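Local coordinates for 450aa long hypothetical fmu protein (Pyrococcus horikoshii, PDB 2YXL) that probably methylates carbon 5 of cytosine in RNA, using S-adenosyl-L-methionine as methyl donor, at residues Thr106-Asn109 / Leu110-Ala114; Glu149-Glu152 / Trp153-Ala157. All blocks are in the same frame, centred on the assembly; numbering follows the deposited sequence.

Interactions 1 and 2 are local contacts, the first along a helix, the second round the end of one. Interaction 1 sits mostly in the N-terminal half of helix 104-121, within the N-terminal helical bundle. Interaction 2 comes later, at the C-terminal end of helix 147-155. Their centres are about 30 Å apart, and their nearest atoms about 16 Å. The first is centred about 32 Å from the centre of the chain and the second about 22 Å. Both lie away from the sinefungin pocket and from Cys390, the predicted nucleophile. Interaction 2 nevertheless reaches the methyltransferase domain, because Leu156 O accepts a bond from Arg353. In both, one backbone carbonyl is bonded five residues ahead.

Interaction 1. Residues Thr106-Asn109 / Leu110-Ala114; sequences TIKN and LRWKA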
ATOM      1  N   THR A 106      14.966  22.971  16.609  1.00 35.20           N
ATOM      2  CA  THR A 106      13.821  22.317  15.977  1.00 35.29           C
ATOM      3  C   THR A 106      12.500  22.857  16.522  1.00 35.38           C
ATOM      4  O   THR A 106      11.578  23.135  15.749  1.00 35.44           O
ATOM      5  CB  THR A 106      13.882  20.780  16.143  1.00 35.28           C
ATOM      6  OG1 THR A 106      15.095  20.296  15.561  1.00 35.40           O
ATOM      7  CG2 THR A 106      12.703  20.101  15.454  1.00 35.15           C
ATOM      8  N   ILE A 107      12.417  23.019  17.843  1.00 35.46           N
ATOM      9  CA  ILE A 107      11.206  23.558  18.472  1.00 35.45           C
ATOM     10  C   ILE A 107      11.026  25.034  18.095  1.00 35.49           C
ATOM     11  O   ILE A 107       9.900  25.515  17.979  1.00 35.53           O
ATOM     12  CB  ILE A 107      11.136  23.299  20.031  1.00 35.37           C
ATOM     13  CG1 ILE A 107      11.177  24.589  20.853  1.00 35.28           C
ATOM     14  CG2 ILE A 107      12.182  22.282  20.494  1.00 35.44           C
ATOM     15  CD1 ILE A 107       9.812  25.036  21.327  1.00 35.28           C
ATOM     16  N   LYS A 108      12.143  25.727  17.880  1.00 35.61           N
ATOM     17  CA  LYS A 108      12.136  27.104  17.388  1.00 35.74           C
ATOM     18  C   LYS A 108      11.616  27.169  15.951  1.00 35.77           C
ATOM     19  O   LYS A 108      10.820  28.046  15.614  1.00 35.80           O
ATOM     20  CB  LYS A 108      13.544  27.709  17.474  1.00 35.83           C
ATOM     21  CG  LYS A 108      13.649  29.161  17.006  1.00 36.02           C
ATOM     22  CD  LYS A 108      15.083  29.543  16.659  1.00 36.36           C
ATOM     23  CE  LYS A 108      15.906  29.877  17.894  1.00 36.54           C
ATOM     24  NZ  LYS A 108      15.474  31.164  18.501  1.00 37.19           N
ATOM     25  N   ASN A 109      12.071  26.238  15.115  1.00 35.86           N
ATOM     26  CA  ASN A 109      11.626  26.157  13.724  1.00 35.97           C
ATOM     27  C   ASN A 109      10.149  25.768  13.609  1.00 36.09           C
ATOM     28  O   ASN A 109       9.445  26.233  12.711  1.00 36.07           O
ATOM     29  CB  ASN A 109      12.512  25.197  12.922  1.00 35.99           C
ATOM     30  CG  ASN A 109      13.916  25.754  12.655  1.00 35.98           C
ATOM     31  OD1 ASN A 109      14.816  25.018  12.244  1.00 36.12           O
ATOM     32  ND2 ASN A 109      14.104  27.049  12.881  1.00 35.57           N
ATOM     33  N   LEU A 110       9.687  24.920  14.528  1.00 36.14           N
ATOM     34  CA  LEU A 110       8.264  24.603  14.641  1.00 36.23           C
ATOM     35  C   LEU A 110       7.449  25.841  14.993  1.00 36.31           C
ATOM     36  O   LEU A 110       6.357  26.040  14.462  1.00 36.41           O
ATOM     37  CB  LEU A 110       8.023  23.520  15.693  1.00 36.12           C
ATOM     38  CG  LEU A 110       8.179  22.059  15.282  1.00 35.96           C
ATOM     39  CD1 LEU A 110       8.172  21.179  16.518  1.00 35.74           C
ATOM     40  CD2 LEU A 110       7.077  21.642  14.309  1.00 35.66           C
ATOM     41  N   ARG A 111       7.983  26.666  15.888  1.00 36.41           N
ATOM     42  CA  ARG A 111       7.282  27.865  16.342  1.00 36.69           C
ATOM     43  C   ARG A 111       7.202  28.948  15.266  1.00 36.41           C
ATOM     44  O   ARG A 111       6.145  29.547  15.071  1.00 36.65           O
ATOM     45  CB  ARG A 111       7.907  28.420  17.629  1.00 36.59           C
ATOM     46  CG  ARG A 111       7.190  29.647  18.176  1.00 37.27           C
ATOM     47  CD  ARG A 111       7.586  29.983  19.616  1.00 37.60           C
ATOM     48  NE  ARG A 111       6.919  29.130  20.604  1.00 39.84           N
ATOM     49  CZ  ARG A 111       5.621  29.180  20.912  1.00 40.55           C
ATOM     50  NH1 ARG A 111       4.801  30.032  20.304  1.00 40.51           N
ATOM     51  NH2 ARG A 111       5.132  28.358  21.831  1.00 41.19           N
ATOM     52  N   TRP A 112       8.306  29.181  14.564  1.00 36.08           N
ATOM     53  CA  TRP A 112       8.383  30.299  13.629  1.00 35.86           C
ATOM     54  C   TRP A 112       8.211  29.916  12.162  1.00 35.97           C
ATOM     55  O   TRP A 112       7.470  30.578  11.438  1.00 36.23           O
ATOM     56  CB  TRP A 112       9.670  31.102  13.847  1.00 35.52           C
ATOM     57  CG  TRP A 112       9.747  31.673  15.230  1.00 35.12           C
ATOM     58  CD1 TRP A 112      10.506  31.212  16.265  1.00 34.56           C
ATOM     59  CD2 TRP A 112       9.008  32.789  15.737  1.00 34.64           C
ATOM     60  NE1 TRP A 112      10.296  31.979  17.385  1.00 34.55           N
ATOM     61  CE2 TRP A 112       9.380  32.955  17.089  1.00 34.52           C
ATOM     62  CE3 TRP A 112       8.070  33.671  15.181  1.00 34.55           C
ATOM     63  CZ2 TRP A 112       8.849  33.967  17.895  1.00 34.75           C
ATOM     64  CZ3 TRP A 112       7.544  34.676  15.981  1.00 34.50           C
ATOM     65  CH2 TRP A 112       7.936  34.816  17.323  1.00 34.75           C
ATOM     66  N   LYS A 113       8.876  28.851  11.726  1.00 36.03           N
ATOM     67  CA  LYS A 113       8.863  28.489  10.305  1.00 36.06           C
ATOM     68  C   LYS A 113       7.621  27.690   9.901  1.00 35.95           C
ATOM     69  O   LYS A 113       7.132  27.838   8.781  1.00 36.01           O
ATOM     70  CB  LYS A 113      10.149  27.752   9.898  1.00 36.03           C
ATOM     71  CG  LYS A 113      11.437  28.290  10.529  1.00 36.34           C
ATOM     72  CD  LYS A 113      11.706  29.766  10.214  1.00 36.95           C
ATOM     73  CE  LYS A 113      12.550  29.951   8.960  1.00 37.07           C
ATOM     74  NZ  LYS A 113      12.885  31.388   8.756  1.00 36.91           N
ATOM     75  N   ALA A 114       7.122  26.849  10.808  1.00 35.80           N
ATOM     76  CA  ALA A 114       5.901  26.070  10.563  1.00 35.66           C
ATOM     77  C   ALA A 114       4.661  26.957  10.579  1.00 35.53           C
ATOM     78  O   ALA A 114       3.787  26.827   9.720  1.00 35.60           O
ATOM     79  CB  ALA A 114       5.760  24.948  11.584  1.00 35.61           C
TER
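Lys108 meets Trp112, and Asn109 meets Lys113, one turn apart on helix 104-121. The contact is local and lies in the N-terminal helical bundle, probably the counterpart of the NusB-like region of bacterial RsmB. Its motif is an alpha-helix with a wider pi-type turn at 110-114. Up to that turn the bonding is regular. Leu110 N bonds to Thr106 O at 2.9 Å, and Trp112 N bonds to Lys108 O at 3.0 Å. Arg111 N bonds likewise to Ile107 O.

The side chains follow the same spacing. Lys108 CG stands opposite the backbone N (chi1 -179°), which carries it toward Trp112. There it comes 3.8 Å from Trp112 CD1, the two side chains meeting at a slant. Asn109 and Lys113 run side by side in the same direction, with Asn109 CB 4.1 Å from Lys113 CG. Both also rest on Pro12 of helix 12-24.

Another flank faces helix 124-138, where Leu110 and Ile107 pack on Phe138, while Ala114 lies between the two helices, against Phe130 on one and Ile15 and Ile19 on the other. The aliphatic part of Arg111 lies over one face of the neighbouring indole, its CG 3.9 Å above the Trp112 ring plane and displaced to its border. Beyond a bend at chi3 the guanidinium group leaves the helix for a salt bridge with Asp135, a bond to Trp131 O and a cation-pi contact with the Trp131 ring, which Trp112 meets edge-to-face.

The extra residue in the turn shows at a single acceptor. Asn109 O takes both Lys113 N at 2.9 Å and Ala114 N at 3.1 Å. The second approach is the straighter at the carbonyl, with a C=O...N angle of 164° against 135° for Lys113 N.

Interaction 2. Residues Glu149-Glu152 / Trp153-Ala157; sequences EELE and WKYLA
Trp153 N bonds to Glu149 O at 3.1 Å, in the last turns of helix 147-155. The indole brings its CD1 edge to the same oxygen, which lies near the ring plane. Two residues along, Leu151 CD1 approaches the Tyr155 ring obliquely, 4.0 Å from CE1. Leu151 CG lies opposite the backbone N (chi1 172°), which carries that branch toward the ring.

The helix ends at a C-cap with a six-to-one bond. Leu156 turns to positive phi (55°), and Ala157 N reaches back to Glu152 O at 3.3 Å, in the carbonyl plane on a lone pair. Glu152 CG lies against Ala157 O at 3.3 Å. Its OE1 accepts a bond from Ser159 N.

Farther out, Trp153 and Leu156 pack on Leu66 of helix 47-75. Tyr155 lies nearly parallel to Phe177 of helix 173-181. With an alanine in place of Trp153, Leu66 would probably lose its indole neighbour and a gap would open beside it.

The Glu152 carboxylate thus faces the start of helix 159-169, whose dipole is likely to stabilise its negative charge.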
ATOM      1  N   GLU A 149      -7.378   1.972  26.041  1.00 53.87           N
ATOM      2  CA  GLU A 149      -6.373   2.944  25.604  1.00 53.47           C
ATOM      3  C   GLU A 149      -4.954   2.399  25.750  1.00 53.07           C
ATOM      4  O   GLU A 149      -4.091   2.673  24.916  1.00 53.05           O
ATOM      5  CB  GLU A 149      -6.519   4.270  26.356  1.00 53.55           C
ATOM      6  CG  GLU A 149      -7.722   5.101  25.927  1.00 53.96           C
ATOM      7  CD  GLU A 149      -7.639   6.553  26.373  1.00 54.73           C
ATOM      8  OE1 GLU A 149      -7.294   6.808  27.549  1.00 55.14           O
ATOM      9  OE2 GLU A 149      -7.931   7.443  25.546  1.00 55.01           O
ATOM     10  N   GLU A 150      -4.728   1.619  26.806  1.00 52.56           N
ATOM     11  CA  GLU A 150      -3.448   0.952  27.030  1.00 52.04           C
ATOM     12  C   GLU A 150      -3.177  -0.078  25.932  1.00 51.53           C
ATOM     13  O   GLU A 150      -2.049  -0.197  25.446  1.00 51.43           O
ATOM     14  CB  GLU A 150      -3.434   0.280  28.405  1.00 52.16           C
ATOM     15  CG  GLU A 150      -2.047   0.080  29.011  1.00 52.61           C
ATOM     16  CD  GLU A 150      -1.496   1.343  29.659  1.00 53.25           C
ATOM     17  OE1 GLU A 150      -1.334   1.350  30.899  1.00 53.47           O
ATOM     18  OE2 GLU A 150      -1.229   2.328  28.937  1.00 53.43           O
ATOM     19  N   LEU A 151      -4.223  -0.806  25.547  1.00 50.92           N
ATOM     20  CA  LEU A 151      -4.158  -1.798  24.476  1.00 50.39           C
ATOM     21  C   LEU A 151      -3.861  -1.151  23.122  1.00 49.97           C
ATOM     22  O   LEU A 151      -3.013  -1.635  22.372  1.00 49.96           O
ATOM     23  CB  LEU A 151      -5.470  -2.590  24.413  1.00 50.40           C
ATOM     24  CG  LEU A 151      -5.726  -3.563  23.258  1.00 50.54           C
ATOM     25  CD1 LEU A 151      -5.005  -4.893  23.465  1.00 50.20           C
ATOM     26  CD2 LEU A 151      -7.224  -3.785  23.088  1.00 50.53           C
ATOM     27  N   GLU A 152      -4.560  -0.057  22.823  1.00 49.42           N
ATOM     28  CA  GLU A 152      -4.392   0.659  21.560  1.00 48.84           C
ATOM     29  C   GLU A 152      -2.988   1.235  21.402  1.00 48.55           C
ATOM     30  O   GLU A 152      -2.474   1.315  20.289  1.00 48.46           O
ATOM     31  CB  GLU A 152      -5.436   1.770  21.415  1.00 48.81           C
ATOM     32  CG  GLU A 152      -6.849   1.279  21.117  1.00 48.71           C
ATOM     33  CD  GLU A 152      -7.805   2.404  20.744  1.00 48.84           C
ATOM     34  OE1 GLU A 152      -8.729   2.153  19.942  1.00 48.46           O
ATOM     35  OE2 GLU A 152      -7.636   3.538  21.246  1.00 49.44           O
ATOM     36  N   TRP A 153      -2.375   1.629  22.518  1.00 48.25           N
ATOM     37  CA  TRP A 153      -1.014   2.171  22.509  1.00 47.94           C
ATOM     38  C   TRP A 153       0.086   1.118  22.329  1.00 47.49           C
ATOM     39  O   TRP A 153       1.166   1.435  21.833  1.00 47.53           O
ATOM     40  CB  TRP A 153      -0.752   3.011  23.761  1.00 48.18           C
ATOM     41  CG  TRP A 153      -1.194   4.441  23.625  1.00 48.62           C
ATOM     42  CD1 TRP A 153      -2.294   5.019  24.192  1.00 48.93           C
ATOM     43  CD2 TRP A 153      -0.546   5.474  22.868  1.00 49.02           C
ATOM     44  NE1 TRP A 153      -2.373   6.346  23.838  1.00 48.95           N
ATOM     45  CE2 TRP A 153      -1.313   6.652  23.026  1.00 48.88           C
ATOM     46  CE3 TRP A 153       0.607   5.518  22.071  1.00 49.01           C
ATOM     47  CZ2 TRP A 153      -0.964   7.863  22.421  1.00 48.87           C
ATOM     48  CZ3 TRP A 153       0.952   6.722  21.467  1.00 48.89           C
ATOM     49  CH2 TRP A 153       0.169   7.879  21.648  1.00 48.95           C
ATOM     50  N   LYS A 154      -0.183  -0.124  22.725  1.00 46.85           N
ATOM     51  CA  LYS A 154       0.795  -1.198  22.551  1.00 46.35           C
ATOM     52  C   LYS A 154       0.875  -1.696  21.109  1.00 45.86           C
ATOM     53  O   LYS A 154       1.967  -1.954  20.599  1.00 45.92           O
ATOM     54  CB  LYS A 154       0.537  -2.365  23.511  1.00 46.41           C
ATOM     55  CG  LYS A 154       1.252  -2.228  24.847  1.00 46.83           C
ATOM     56  CD  LYS A 154       1.504  -3.589  25.491  1.00 47.21           C
ATOM     57  CE  LYS A 154       2.366  -3.458  26.741  1.00 47.18           C
ATOM     58  NZ  LYS A 154       2.695  -4.780  27.346  1.00 47.05           N
ATOM     59  N   TYR A 155      -0.278  -1.832  20.457  1.00 45.05           N
ATOM     60  CA  TYR A 155      -0.319  -2.319  19.081  1.00 44.25           C
ATOM     61  C   TYR A 155      -0.304  -1.195  18.049  1.00 43.57           C
ATOM     62  O   TYR A 155      -0.108  -1.450  16.859  1.00 43.47           O
ATOM     63  CB  TYR A 155      -1.538  -3.218  18.849  1.00 44.48           C
ATOM     64  CG  TYR A 155      -1.540  -4.524  19.619  1.00 44.76           C
ATOM     65  CD1 TYR A 155      -2.731  -5.208  19.844  1.00 45.17           C
ATOM     66  CD2 TYR A 155      -0.361  -5.076  20.124  1.00 44.84           C
ATOM     67  CE1 TYR A 155      -2.753  -6.410  20.547  1.00 45.18           C
ATOM     68  CE2 TYR A 155      -0.373  -6.276  20.833  1.00 44.82           C
ATOM     69  CZ  TYR A 155      -1.574  -6.936  21.038  1.00 44.81           C
ATOM     70  OH  TYR A 155      -1.604  -8.121  21.735  1.00 44.87           O
ATOM     71  N   LEU A 156      -0.502   0.039  18.512  1.00 42.73           N
ATOM     72  CA  LEU A 156      -0.647   1.213  17.641  1.00 41.93           C
ATOM     73  C   LEU A 156      -1.762   0.986  16.615  1.00 41.46           C
ATOM     74  O   LEU A 156      -1.562   1.145  15.411  1.00 41.41           O
ATOM     75  CB  LEU A 156       0.686   1.588  16.966  1.00 41.84           C
ATOM     76  CG  LEU A 156       1.945   1.744  17.837  1.00 41.75           C
ATOM     77  CD1 LEU A 156       3.176   2.011  16.979  1.00 41.05           C
ATOM     78  CD2 LEU A 156       1.787   2.829  18.896  1.00 40.88           C
ATOM     79  N   ALA A 157      -2.935   0.606  17.114  1.00 40.90           N
ATOM     80  CA  ALA A 157      -4.068   0.225  16.269  1.00 40.46           C
ATOM     81  C   ALA A 157      -5.398   0.468  16.986  1.00 40.09           C
ATOM     82  O   ALA A 157      -5.448   0.417  18.217  1.00 39.99           O
ATOM     83  CB  ALA A 157      -3.947  -1.243  15.859  1.00 40.36           C
TER